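Local structure of adenylation domain (5N9X) at residues Leu508-Thr511 and Lys515-Arg518; Val453-His456 and Asp462-Leu465; Val96-Arg101 and Ala108-Asp113; Val161-Tyr166 and Glu315-Ala320. The protein belongs to the ANL superfamily of AMP-binding enzymes as an adenylation domain, and holds adenosine-5'-triphosphate and threonine side by side in its pocket. All coordinates share one frame; numbering follows the deposited sequence.

Contact 1: residues Leu508-Thr511 and Lys515-Arg518; sequences LPRT and KADR. With ATP (adenosine-5'-triphosphate), chain D; THR (threonine), chain C.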
loop_
_atom_site.group_PDB
_atom_site.type_symbol
_atom_site.label_atom_id
_atom_site.label_comp_id
_atom_site.label_asym_id
_atom_site.label_seq_id
_atom_site.Cartn_x
_atom_site.Cartn_y
_atom_site.Cartn_z
ATOM N N LEU A 508 5.821 12.063 12.896
ATOM C CA LEU A 508 4.855 11.073 13.344
ATOM C C LEU A 508 5.487 9.695 13.155
ATOM O O LEU A 508 6.225 9.485 12.188
ATOM C CB LEU A 508 3.546 11.184 12.562
ATOM C CG LEU A 508 2.694 12.435 12.796
ATOM C CD1 LEU A 508 1.429 12.411 11.963
ATOM C CD2 LEU A 508 2.368 12.645 14.270
ATOM N N PRO A 509 5.218 8.757 14.083
ATOM C CA PRO A 509 5.685 7.379 13.911
ATOM C C PRO A 509 5.016 6.730 12.717
ATOM O O PRO A 509 3.861 7.059 12.438
ATOM C CB PRO A 509 5.271 6.700 15.222
ATOM C CG PRO A 509 4.125 7.504 15.713
ATOM C CD PRO A 509 4.480 8.921 15.350
ATOM N N ARG A 510 5.724 5.817 12.050
ATOM C CA ARG A 510 5.320 5.282 10.753
ATOM C C ARG A 510 5.338 3.762 10.725
ATOM O O ARG A 510 6.352 3.162 11.082
ATOM C CB ARG A 510 6.271 5.778 9.662
ATOM C CG ARG A 510 6.393 7.270 9.475
ATOM C CD ARG A 510 5.190 7.913 8.839
ATOM N NE ARG A 510 5.399 9.352 8.737
ATOM C CZ ARG A 510 4.458 10.216 8.387
ATOM N NH1 ARG A 510 3.253 9.782 8.054
ATOM N NH2 ARG A 510 4.728 11.511 8.344
ATOM N N THR A 511 4.235 3.148 10.279
ATOM C CA THR A 511 4.236 1.738 9.887
ATOM C C THR A 511 5.009 1.609 8.557
ATOM O O THR A 511 5.236 2.609 7.875
ATOM C CB THR A 511 2.802 1.167 9.751
ATOM O OG1 THR A 511 1.953 2.147 9.161
ATOM C CG2 THR A 511 2.225 0.795 11.116
ATOM N N LYS A 515 2.467 5.014 6.221
ATOM C CA LYS A 515 1.360 5.723 6.881
ATOM C C LYS A 515 1.651 6.040 8.362
ATOM O O LYS A 515 2.506 5.406 8.999
ATOM C CB LYS A 515 0.051 4.927 6.777
ATOM C CG LYS A 515 -0.424 4.699 5.371
ATOM C CD LYS A 515 -1.578 3.714 5.335
ATOM C CE LYS A 515 -1.763 3.147 3.948
ATOM N NZ LYS A 515 -2.962 2.291 3.849
ATOM N N ALA A 516 0.930 7.030 8.888
ATOM C CA ALA A 516 0.967 7.350 10.312
ATOM C C ALA A 516 0.424 6.193 11.144
ATOM O O ALA A 516 -0.699 5.734 10.931
ATOM C CB ALA A 516 0.173 8.609 10.585
ATOM N N ASP A 517 1.230 5.724 12.088
ATOM C CA ASP A 517 0.829 4.638 12.974
ATOM C C ASP A 517 0.049 5.260 14.130
ATOM O O ASP A 517 0.629 5.916 14.999
ATOM C CB ASP A 517 2.072 3.874 13.454
ATOM C CG ASP A 517 1.749 2.634 14.309
ATOM O OD1 ASP A 517 0.568 2.395 14.688
ATOM O OD2 ASP A 517 2.722 1.887 14.581
ATOM N N ARG A 518 -1.267 5.074 14.114
ATOM C CA ARG A 518 -2.176 5.693 15.076
ATOM C C ARG A 518 -2.002 5.109 16.499
ATOM O O ARG A 518 -1.916 5.866 17.492
ATOM C CB ARG A 518 -3.642 5.557 14.598
ATOM C CG ARG A 518 -3.953 6.249 13.227
ATOM C CD ARG A 518 -5.469 6.242 12.847
ATOM N NE ARG A 518 -6.257 7.107 13.730
ATOM C CZ ARG A 518 -6.501 8.405 13.536
ATOM N NH1 ARG A 518 -6.088 9.031 12.442
ATOM N NH2 ARG A 518 -7.214 9.075 14.430
HETATM P PG ATP D . -6.387 -2.833 7.504
HETATM O O1G ATP D . -7.821 -2.318 7.528
HETATM O O2G ATP D . -5.949 -3.492 8.775
HETATM O O3G ATP D . -6.051 -3.723 6.320
HETATM P PB ATP D . -5.083 -0.575 6.175
HETATM O O1B ATP D . -6.396 0.194 5.998
HETATM O O2B ATP D . -3.782 0.161 6.204
HETATM O O3B ATP D . -5.389 -1.512 7.475
HETATM P PA ATP D . -4.472 -1.507 3.635
HETATM O O1A ATP D . -5.223 -2.494 2.774
HETATM O O2A ATP D . -2.958 -1.417 3.478
HETATM O O3A ATP D . -4.880 -1.790 5.151
HETATM O "O5'" ATP D . -5.090 0.006 3.560
HETATM C "C5'" ATP D . -6.268 0.377 2.844
HETATM C "C4'" ATP D . -6.939 1.576 3.518
HETATM O "O4'" ATP D . -6.348 2.799 3.105
HETATM C "C3'" ATP D . -8.434 1.689 3.277
HETATM O "O3'" ATP D . -9.078 1.278 4.478
HETATM C "C2'" ATP D . -8.703 3.149 3.020
HETATM O "O2'" ATP D . -9.261 3.716 4.203
HETATM C "C1'" ATP D . -7.346 3.780 2.792
HETATM N N9 ATP D . -7.165 4.209 1.371
HETATM C C8 ATP D . -6.502 3.510 0.421
HETATM N N7 ATP D . -6.490 4.143 -0.775
HETATM C C5 ATP D . -7.154 5.299 -0.602
HETATM C C6 ATP D . -7.500 6.443 -1.476
HETATM N N6 ATP D . -7.123 6.448 -2.769
HETATM N N1 ATP D . -8.206 7.458 -0.938
HETATM C C2 ATP D . -8.598 7.412 0.352
HETATM N N3 ATP D . -8.314 6.418 1.223
HETATM C C4 ATP D . -7.604 5.339 0.809
HETATM N N THR C . -3.226 -1.374 -1.043
HETATM C CA THR C . -2.527 -0.197 -0.506
HETATM C C THR C . -3.114 0.071 0.850
HETATM O O THR C . -2.683 0.878 1.698
HETATM C CB THR C . -2.696 1.065 -1.385
HETATM O OG1 THR C . -4.089 1.254 -1.711
HETATM C CG2 THR C . -1.867 0.942 -2.657
HETATM O OXT THR C . -4.124 -0.592 1.043
HETATM O O HOH W 1 -0.656 2.979 9.647
#
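The carbonyl oxygen of K515 is approached by two groups of the 508-511 segment. T511 N donates a hydrogen bond to K515 O at 3.1 Å, bent at the hydrogen (139°), and a CA-H...O contact joins R510 CA to the same K515 O at 3.3 Å. A straighter bond follows, D517 N to P509 O (3.0 Å, 175°), so that R510 and A516 face each other in a single backbone bridge. A water donates to both T511 OG1 (2.8 Å) and A516 O, while N513 supplies T511 OG1 with a protein partner. T511 CG2 meets the D517 carboxylate across the bridge, 3.7 Å from D517 OD2, the two side chains crossing at about a right angle. R510 bends at chi2 (-72°), which brings its guanidinium back beside the bridge, its NH1 edge toward A516 N. K515 is extended beyond CG and carries its amine to the ligands: K515 NZ bonds threonine O at 2.6 Å and, weakly, ATP O2B at 3.3 Å, with a further weak bond to G285 O. K515 is consistent with the conserved lysine near the C-terminal end of adenylation domains. D517 takes the N-cap position of helix 518-528, its OD1 making a weak bond to S520 N; P509 packs on S520 and V521 of that helix, while L508 leans on D450 and V452 of strand 450-457.

Contact 2: residues Val453-His456 and Asp462-Leu465; sequences VWVH and DSRL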
loop_
_atom_site.group_PDB
_atom_site.type_symbol
_atom_site.label_atom_id
_atom_site.label_comp_id
_atom_site.label_asym_id
_atom_site.label_seq_id
_atom_site.Cartn_x
_atom_site.Cartn_y
_atom_site.Cartn_z
ATOM N N VAL A 453 -5.536 12.941 15.051
ATOM C CA VAL A 453 -6.480 13.312 16.092
ATOM C C VAL A 453 -7.240 12.074 16.534
ATOM O O VAL A 453 -7.759 11.339 15.690
ATOM C CB VAL A 453 -7.487 14.391 15.615
ATOM C CG1 VAL A 453 -8.494 14.708 16.719
ATOM C CG2 VAL A 453 -6.770 15.651 15.167
ATOM N N TRP A 454 -7.301 11.821 17.838
ATOM C CA TRP A 454 -8.078 10.675 18.323
ATOM C C TRP A 454 -8.738 10.905 19.688
ATOM O O TRP A 454 -8.445 11.875 20.377
ATOM C CB TRP A 454 -7.196 9.414 18.372
ATOM C CG TRP A 454 -6.198 9.370 19.473
ATOM C CD1 TRP A 454 -6.249 8.605 20.612
ATOM C CD2 TRP A 454 -4.973 10.100 19.539
ATOM N NE1 TRP A 454 -5.127 8.819 21.378
ATOM C CE2 TRP A 454 -4.329 9.732 20.746
ATOM C CE3 TRP A 454 -4.361 11.044 18.702
ATOM C CZ2 TRP A 454 -3.101 10.268 21.128
ATOM C CZ3 TRP A 454 -3.147 11.581 19.078
ATOM C CH2 TRP A 454 -2.526 11.196 20.285
ATOM N N VAL A 455 -9.660 10.025 20.045
ATOM C CA VAL A 455 -10.184 10.002 21.401
ATOM C C VAL A 455 -9.214 9.212 22.279
ATOM O O VAL A 455 -8.865 8.087 21.979
ATOM C CB VAL A 455 -11.606 9.403 21.466
ATOM C CG1 VAL A 455 -12.128 9.408 22.913
ATOM C CG2 VAL A 455 -12.546 10.212 20.576
ATOM N N HIS A 456 -8.733 9.827 23.343
ATOM C CA HIS A 456 -7.800 9.130 24.224
ATOM C C HIS A 456 -8.427 8.822 25.570
ATOM O O HIS A 456 -9.018 9.702 26.193
ATOM C CB HIS A 456 -6.540 9.966 24.420
ATOM C CG HIS A 456 -5.406 9.213 25.026
ATOM N ND1 HIS A 456 -4.595 8.372 24.292
ATOM C CD2 HIS A 456 -4.919 9.204 26.287
ATOM C CE1 HIS A 456 -3.665 7.869 25.079
ATOM N NE2 HIS A 456 -3.838 8.357 26.294
ATOM N N ASP A 462 -12.451 9.478 32.124
ATOM C CA ASP A 462 -12.065 10.643 31.334
ATOM C C ASP A 462 -11.670 10.266 29.907
ATOM O O ASP A 462 -10.557 9.792 29.673
ATOM C CB ASP A 462 -10.905 11.367 32.029
ATOM C CG ASP A 462 -10.612 12.742 31.438
ATOM O OD1 ASP A 462 -11.466 13.290 30.700
ATOM O OD2 ASP A 462 -9.518 13.280 31.742
ATOM N N SER A 463 -12.577 10.466 28.957
ATOM C CA SER A 463 -12.247 10.298 27.541
ATOM C C SER A 463 -12.249 11.641 26.814
ATOM O O SER A 463 -13.283 12.310 26.744
ATOM C CB SER A 463 -13.226 9.333 26.861
ATOM O OG SER A 463 -12.766 7.996 26.928
ATOM N N ARG A 464 -11.100 12.036 26.266
ATOM C CA ARG A 464 -11.013 13.326 25.570
ATOM C C ARG A 464 -10.284 13.300 24.224
ATOM O O ARG A 464 -9.386 12.476 23.978
ATOM C CB ARG A 464 -10.344 14.382 26.474
ATOM C CG ARG A 464 -11.054 14.686 27.792
ATOM C CD ARG A 464 -10.361 15.802 28.578
ATOM N NE ARG A 464 -9.325 15.259 29.456
ATOM C CZ ARG A 464 -8.027 15.551 29.368
ATOM N NH1 ARG A 464 -7.585 16.406 28.450
ATOM N NH2 ARG A 464 -7.169 14.995 30.210
ATOM N N LEU A 465 -10.703 14.235 23.369
ATOM C CA LEU A 465 -10.074 14.543 22.089
ATOM C C LEU A 465 -8.636 15.036 22.221
ATOM O O LEU A 465 -8.362 16.011 22.925
ATOM C CB LEU A 465 -10.880 15.603 21.353
ATOM C CG LEU A 465 -11.685 15.160 20.138
ATOM C CD1 LEU A 465 -12.092 16.366 19.312
ATOM C CD2 LEU A 465 -10.864 14.190 19.328
#
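Two backbone hydrogen bonds tie H456 to R464, H456 N to R464 O at 2.8 Å and R464 N to H456 O at 3.1 Å, making a hydrogen-bonded antiparallel pair; V455 and L465 form the adjacent non-hydrogen-bonded one. Strands 450-457 and 463-470 thus make a beta hairpin of the AMP-binding C-terminal domain. Apolar contacts gather on the V455 and L465 face. L465 CD2 lies 3.6 Å from V453 CG1, which chi1 (178°) sets anti to the backbone N, and V455 CG1 touches S463 CB at 4.1 Å. At the start of the second strand R464 forms a salt bridge with D462, in the loop just before it: NE and NH2 come side-on to D462 OD2 (3.0 Å from NE), both from one face of the carboxylate, and NH1 goes to S500 OG. On the first strand, W454 NE1 donates to H456 ND1 at 3.0 Å, nearly in the imidazole plane, while H456 NE2 pairs with D526 of helix 518-528. With ND1 accepting, the proton of a neutral H456 would probably sit on NE2, facing the carboxylate of D526.

Contact 3: residues Val96-Arg101 and Ala108-Asp113; sequences VPLDIR and AFIVTD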
loop_
_atom_site.group_PDB
_atom_site.type_symbol
_atom_site.label_atom_id
_atom_site.label_comp_id
_atom_site.label_asym_id
_atom_site.label_seq_id
_atom_site.Cartn_x
_atom_site.Cartn_y
_atom_site.Cartn_z
ATOM N N VAL A 96 5.882 -14.756 2.354
ATOM C CA VAL A 96 5.390 -14.010 3.490
ATOM C C VAL A 96 6.458 -13.008 3.877
ATOM O O VAL A 96 7.371 -13.324 4.641
ATOM C CB VAL A 96 5.063 -14.942 4.669
ATOM C CG1 VAL A 96 4.510 -14.144 5.862
ATOM C CG2 VAL A 96 4.063 -15.999 4.226
ATOM N N PRO A 97 6.359 -11.788 3.334
ATOM C CA PRO A 97 7.467 -10.841 3.482
ATOM C C PRO A 97 7.565 -10.274 4.883
ATOM O O PRO A 97 6.555 -10.007 5.507
ATOM C CB PRO A 97 7.125 -9.726 2.483
ATOM C CG PRO A 97 5.650 -9.781 2.337
ATOM C CD PRO A 97 5.229 -11.227 2.569
ATOM N N LEU A 98 8.785 -10.108 5.367
ATOM C CA LEU A 98 9.039 -9.531 6.669
ATOM C C LEU A 98 9.917 -8.331 6.415
ATOM O O LEU A 98 11.036 -8.475 5.912
ATOM C CB LEU A 98 9.734 -10.533 7.595
ATOM C CG LEU A 98 9.063 -11.887 7.796
ATOM C CD1 LEU A 98 9.869 -12.802 8.704
ATOM C CD2 LEU A 98 7.691 -11.659 8.365
ATOM N N ASP A 99 9.425 -7.142 6.721
ATOM C CA ASP A 99 10.259 -5.988 6.503
ATOM C C ASP A 99 11.288 -5.924 7.625
ATOM O O ASP A 99 10.937 -6.089 8.782
ATOM C CB ASP A 99 9.445 -4.701 6.456
ATOM C CG ASP A 99 10.286 -3.527 6.030
ATOM O OD1 ASP A 99 11.093 -3.083 6.848
ATOM O OD2 ASP A 99 10.146 -3.047 4.884
ATOM N N ILE A 100 12.548 -5.656 7.305
ATOM C CA ILE A 100 13.592 -5.742 8.325
ATOM C C ILE A 100 13.557 -4.605 9.394
ATOM O O ILE A 100 14.098 -4.783 10.487
ATOM C CB ILE A 100 14.980 -5.837 7.641
ATOM C CG1 ILE A 100 15.063 -7.154 6.855
ATOM C CG2 ILE A 100 16.111 -5.812 8.646
ATOM C CD1 ILE A 100 16.332 -7.346 6.054
ATOM N N ARG A 101 12.886 -3.478 9.134
ATOM C CA ARG A 101 12.678 -2.507 10.223
ATOM C C ARG A 101 11.505 -2.936 11.100
ATOM O O ARG A 101 11.189 -2.271 12.086
ATOM C CB ARG A 101 12.454 -1.062 9.725
ATOM C CG ARG A 101 12.004 -0.932 8.311
ATOM C CD ARG A 101 12.233 0.411 7.660
ATOM N NE ARG A 101 11.635 0.379 6.327
ATOM C CZ ARG A 101 10.393 0.752 6.046
ATOM N NH1 ARG A 101 9.605 1.267 6.990
ATOM N NH2 ARG A 101 9.956 0.651 4.803
ATOM N N ALA A 108 8.490 -12.491 14.804
ATOM C CA ALA A 108 8.243 -13.684 15.597
ATOM C C ALA A 108 6.786 -14.083 15.568
ATOM O O ALA A 108 6.478 -15.256 15.488
ATOM C CB ALA A 108 8.701 -13.472 17.020
ATOM N N PHE A 109 5.893 -13.095 15.609
ATOM C CA PHE A 109 4.468 -13.382 15.590
ATOM C C PHE A 109 3.978 -13.861 14.245
ATOM O O PHE A 109 3.195 -14.809 14.172
ATOM C CB PHE A 109 3.639 -12.171 15.971
ATOM C CG PHE A 109 2.168 -12.389 15.765
ATOM C CD1 PHE A 109 1.451 -13.184 16.649
ATOM C CD2 PHE A 109 1.509 -11.830 14.677
ATOM C CE1 PHE A 109 0.104 -13.406 16.462
ATOM C CE2 PHE A 109 0.162 -12.049 14.483
ATOM C CZ PHE A 109 -0.542 -12.836 15.382
ATOM N N ILE A 110 4.405 -13.162 13.196
ATOM C CA ILE A 110 4.038 -13.497 11.830
ATOM C C ILE A 110 4.610 -14.848 11.425
ATOM O O ILE A 110 3.903 -15.659 10.817
ATOM C CB ILE A 110 4.525 -12.417 10.823
ATOM C CG1 ILE A 110 3.695 -11.144 10.959
ATOM C CG2 ILE A 110 4.458 -12.933 9.394
ATOM C CD1 ILE A 110 4.429 -9.932 10.512
ATOM N N VAL A 111 5.879 -15.092 11.757
ATOM C CA VAL A 111 6.499 -16.386 11.476
ATOM C C VAL A 111 5.622 -17.522 12.013
ATOM O O VAL A 111 5.331 -18.490 11.294
ATOM C CB VAL A 111 7.919 -16.511 12.079
ATOM C CG1 VAL A 111 8.377 -17.978 12.046
ATOM C CG2 VAL A 111 8.904 -15.608 11.351
ATOM N N THR A 112 5.182 -17.386 13.263
ATOM C CA THR A 112 4.314 -18.391 13.892
ATOM C C THR A 112 2.868 -18.363 13.366
ATOM O O THR A 112 2.286 -19.422 13.112
ATOM C CB THR A 112 4.280 -18.224 15.424
ATOM O OG1 THR A 112 5.616 -18.071 15.927
ATOM C CG2 THR A 112 3.618 -19.407 16.077
ATOM N N ASP A 113 2.287 -17.172 13.200
ATOM C CA ASP A 113 0.909 -17.077 12.700
ATOM C C ASP A 113 0.776 -17.650 11.291
ATOM O O ASP A 113 -0.196 -18.328 10.971
ATOM C CB ASP A 113 0.406 -15.622 12.715
ATOM C CG ASP A 113 -1.103 -15.512 12.458
ATOM O OD1 ASP A 113 -1.889 -16.037 13.274
ATOM O OD2 ASP A 113 -1.502 -14.890 11.451
#
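The chain at L98, following V96 and P97, passes the helix at I110 with their CA atoms 8.2 Å apart, and V96 and V111 lie at a similar CA separation of 8.4 Å; no hydrogen bond spans this gap, which side chains alone bridge. I110 stands at the middle. Its CG2 methyl, anti to the backbone N because chi1 is -72°, meets two partners from the strand side: L98 CD2 at 3.6 Å from I110 CG2, and V96 CG1 at 3.7 Å from the same methyl. Both V96 and L98 slide past I110 in the opposite direction, alongside it. The other branch of L98 serves the next residue of the helix, L98 CD1 touching V111 CG2 at 4.0 Å, and here the two side chains cross at about a right angle. I110 also packs on Y166, and V96 on I164, both of strand 161-167, which carries the hydrophobic layer onward. Strand 94-97 and strand 118-121 run parallel in one sheet with strand 70-74 between them, and helix 104-114 connects the pair. The contact is thus the strand-to-helix packing of a beta-alpha-beta crossover, as expected in the layered alpha/beta fold of the larger ANL domain.

Contact 4: residues Val161-Tyr166 and Glu315-Ala320; sequences VAYIIY and ETTVHA. With THR (threonine), chain C; ATP (adenosine-5'-triphosphate), chain D.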
loop_
_atom_site.group_PDB
_atom_site.type_symbol
_atom_site.label_atom_id
_atom_site.label_comp_id
_atom_site.label_asym_id
_atom_site.label_seq_id
_atom_site.Cartn_x
_atom_site.Cartn_y
_atom_site.Cartn_z
ATOM N N VAL A 161 -2.144 -19.385 -3.426
ATOM C CA VAL A 161 -1.768 -18.136 -2.780
ATOM C C VAL A 161 -0.396 -17.687 -3.256
ATOM O O VAL A 161 0.565 -18.455 -3.235
ATOM C CB VAL A 161 -1.774 -18.275 -1.236
ATOM C CG1 VAL A 161 -1.418 -16.978 -0.557
ATOM C CG2 VAL A 161 -3.141 -18.739 -0.756
ATOM N N ALA A 162 -0.315 -16.430 -3.680
ATOM C CA ALA A 162 0.935 -15.872 -4.140
ATOM C C ALA A 162 1.659 -15.207 -2.974
ATOM O O ALA A 162 2.873 -15.313 -2.823
ATOM C CB ALA A 162 0.690 -14.869 -5.277
ATOM N N TYR A 163 0.907 -14.501 -2.145
ATOM C CA TYR A 163 1.519 -13.822 -1.021
ATOM C C TYR A 163 0.585 -13.630 0.146
ATOM O O TYR A 163 -0.633 -13.711 0.022
ATOM C CB TYR A 163 2.093 -12.473 -1.451
ATOM C CG TYR A 163 1.114 -11.430 -1.941
ATOM C CD1 TYR A 163 0.439 -10.586 -1.052
ATOM C CD2 TYR A 163 0.911 -11.248 -3.294
ATOM C CE1 TYR A 163 -0.414 -9.611 -1.512
ATOM C CE2 TYR A 163 0.061 -10.285 -3.764
ATOM C CZ TYR A 163 -0.603 -9.467 -2.880
ATOM O OH TYR A 163 -1.456 -8.504 -3.386
ATOM N N ILE A 164 1.205 -13.414 1.297
ATOM C CA ILE A 164 0.501 -13.145 2.508
ATOM C C ILE A 164 1.142 -11.952 3.170
ATOM O O ILE A 164 2.267 -11.995 3.680
ATOM C CB ILE A 164 0.488 -14.358 3.426
ATOM C CG1 ILE A 164 -0.423 -15.396 2.810
ATOM C CG2 ILE A 164 -0.005 -13.973 4.813
ATOM C CD1 ILE A 164 -0.049 -16.753 3.117
ATOM N N ILE A 165 0.401 -10.862 3.086
ATOM C CA ILE A 165 0.836 -9.584 3.583
ATOM C C ILE A 165 0.014 -9.265 4.821
ATOM O O ILE A 165 -1.185 -9.545 4.876
ATOM C CB ILE A 165 0.701 -8.522 2.487
ATOM C CG1 ILE A 165 2.026 -8.469 1.715
ATOM C CG2 ILE A 165 0.330 -7.177 3.071
ATOM C CD1 ILE A 165 2.106 -7.398 0.644
ATOM N N TYR A 166 0.684 -8.751 5.839
ATOM C CA TYR A 166 0.034 -8.469 7.111
ATOM C C TYR A 166 -0.375 -7.018 7.215
ATOM O O TYR A 166 0.423 -6.116 6.976
ATOM C CB TYR A 166 0.947 -8.871 8.271
ATOM C CG TYR A 166 0.795 -10.327 8.630
ATOM C CD1 TYR A 166 1.275 -11.326 7.796
ATOM C CD2 TYR A 166 0.136 -10.700 9.791
ATOM C CE1 TYR A 166 1.121 -12.653 8.127
ATOM C CE2 TYR A 166 -0.022 -12.008 10.126
ATOM C CZ TYR A 166 0.470 -12.982 9.290
ATOM O OH TYR A 166 0.309 -14.297 9.615
ATOM N N GLU A 315 -7.225 -6.307 1.086
ATOM C CA GLU A 315 -8.202 -7.376 0.958
ATOM C C GLU A 315 -8.776 -7.539 -0.448
ATOM O O GLU A 315 -9.388 -8.552 -0.752
ATOM C CB GLU A 315 -9.340 -7.172 1.980
ATOM C CG GLU A 315 -8.934 -7.397 3.457
ATOM C CD GLU A 315 -8.314 -6.181 4.140
ATOM O OE1 GLU A 315 -7.930 -5.191 3.472
ATOM O OE2 GLU A 315 -8.203 -6.229 5.374
ATOM N N THR A 316 -8.575 -6.561 -1.314
ATOM C CA THR A 316 -9.079 -6.680 -2.682
ATOM C C THR A 316 -7.964 -6.453 -3.704
ATOM O O THR A 316 -8.210 -6.012 -4.838
ATOM C CB THR A 316 -10.278 -5.708 -2.935
ATOM O OG1 THR A 316 -9.847 -4.348 -2.870
ATOM C CG2 THR A 316 -11.380 -5.935 -1.921
ATOM N N THR A 317 -6.744 -6.736 -3.257
ATOM C CA THR A 317 -5.523 -6.786 -4.063
ATOM C C THR A 317 -5.050 -5.421 -4.596
ATOM O O THR A 317 -5.200 -5.122 -5.770
ATOM C CB THR A 317 -5.667 -7.792 -5.252
ATOM O OG1 THR A 317 -6.381 -8.959 -4.818
ATOM C CG2 THR A 317 -4.284 -8.204 -5.808
ATOM N N VAL A 318 -4.412 -4.652 -3.717
ATOM C CA VAL A 318 -3.739 -3.393 -4.042
ATOM C C VAL A 318 -4.639 -2.206 -4.442
ATOM O O VAL A 318 -4.648 -1.198 -3.734
ATOM C CB VAL A 318 -2.671 -3.580 -5.152
ATOM C CG1 VAL A 318 -1.678 -2.436 -5.084
ATOM C CG2 VAL A 318 -1.928 -4.930 -4.986
ATOM N N HIS A 319 -5.362 -2.309 -5.560
ATOM C CA HIS A 319 -6.243 -1.228 -6.041
ATOM C C HIS A 319 -7.669 -1.676 -6.317
ATOM O O HIS A 319 -7.894 -2.793 -6.777
ATOM C CB HIS A 319 -5.691 -0.576 -7.332
ATOM C CG HIS A 319 -4.229 -0.257 -7.285
ATOM N ND1 HIS A 319 -3.704 0.660 -6.406
ATOM C CD2 HIS A 319 -3.187 -0.726 -8.016
ATOM C CE1 HIS A 319 -2.393 0.739 -6.592
ATOM N NE2 HIS A 319 -2.056 -0.090 -7.560
ATOM N N ALA A 320 -8.623 -0.776 -6.086
ATOM C CA ALA A 320 -10.027 -1.092 -6.302
ATOM C C ALA A 320 -10.735 -0.049 -7.179
ATOM O O ALA A 320 -11.870 -0.283 -7.639
ATOM C CB ALA A 320 -10.739 -1.218 -4.976
HETATM N N THR C . -3.226 -1.374 -1.043
HETATM C CA THR C . -2.527 -0.197 -0.506
HETATM C C THR C . -3.114 0.071 0.850
HETATM O O THR C . -2.683 0.878 1.698
HETATM C CB THR C . -2.696 1.065 -1.385
HETATM O OG1 THR C . -4.089 1.254 -1.711
HETATM C CG2 THR C . -1.867 0.942 -2.657
HETATM O OXT THR C . -4.124 -0.592 1.043
HETATM P PG ATP D . -6.387 -2.833 7.504
HETATM O O1G ATP D . -7.821 -2.318 7.528
HETATM O O2G ATP D . -5.949 -3.492 8.775
HETATM O O3G ATP D . -6.051 -3.723 6.320
HETATM P PB ATP D . -5.083 -0.575 6.175
HETATM O O1B ATP D . -6.396 0.194 5.998
HETATM O O2B ATP D . -3.782 0.161 6.204
HETATM O O3B ATP D . -5.389 -1.512 7.475
HETATM P PA ATP D . -4.472 -1.507 3.635
HETATM O O1A ATP D . -5.223 -2.494 2.774
HETATM O O2A ATP D . -2.958 -1.417 3.478
HETATM O O3A ATP D . -4.880 -1.790 5.151
HETATM O "O5'" ATP D . -5.090 0.006 3.560
HETATM C "C5'" ATP D . -6.268 0.377 2.844
HETATM C "C4'" ATP D . -6.939 1.576 3.518
HETATM O "O4'" ATP D . -6.348 2.799 3.105
HETATM C "C3'" ATP D . -8.434 1.689 3.277
HETATM O "O3'" ATP D . -9.078 1.278 4.478
HETATM C "C2'" ATP D . -8.703 3.149 3.020
HETATM O "O2'" ATP D . -9.261 3.716 4.203
HETATM C "C1'" ATP D . -7.346 3.780 2.792
HETATM N N9 ATP D . -7.165 4.209 1.371
HETATM C C8 ATP D . -6.502 3.510 0.421
HETATM N N7 ATP D . -6.490 4.143 -0.775
HETATM C C5 ATP D . -7.154 5.299 -0.602
HETATM C C6 ATP D . -7.500 6.443 -1.476
HETATM N N6 ATP D . -7.123 6.448 -2.769
HETATM N N1 ATP D . -8.206 7.458 -0.938
HETATM C C2 ATP D . -8.598 7.412 0.352
HETATM N N3 ATP D . -8.314 6.418 1.223
HETATM C C4 ATP D . -7.604 5.339 0.809
HETATM O O HOH W 2 -3.184 -7.034 -1.832
#
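A162 and Y163 both face V179 in a classic beta bulge of strand 161-167, from which Y163 reaches across to T317 and V318. With chi1 at 64°, CG of Y163 lies between the backbone N and the carbonyl carbon, and the ring leaves the strand hydroxyl first. Y163 OH sits 3.7 Å from T317 CG2 and 3.9 Å from V318 CG2, and donates to a water in the plane of its ring at 2.7 Å; that water also takes a weak bond from V318 N. The loop it meets turns sharply: H319 N bonds T317 O at 2.8 Å around V318 (phi 69°, psi -64°), a classic gamma turn. The turn presents V318 O to the ligand pocket, where it accepts from the N of the bound threonine at 3.0 Å and from its OG1 at 3.2 Å. Further along, I164 packs on P178, I165 on D212 and T314, and Y166 on P174 and L376.

Overall arrangement
Contacts 1 and 4 approach the ligands from different parts of the chain. Their centres lie 21 Å apart and their nearest atoms about 8 Å, yet both touch threonine and ATP: K515 binds the carboxylate end of the threonine, V318 its amino and hydroxyl groups. Contact 3 touches the strand of contact 4, centres 16 Å apart, with a probable hydrogen bond of 2.6 Å between D113 OD2 and Y166 OH. Contact 2 is more remote, its nearest atoms about 20 Å from contacts 3 and 4, but it adjoins contact 1, where R518 makes a weak hydrogen bond to V453 O, linking the hairpin to the segment bearing K515.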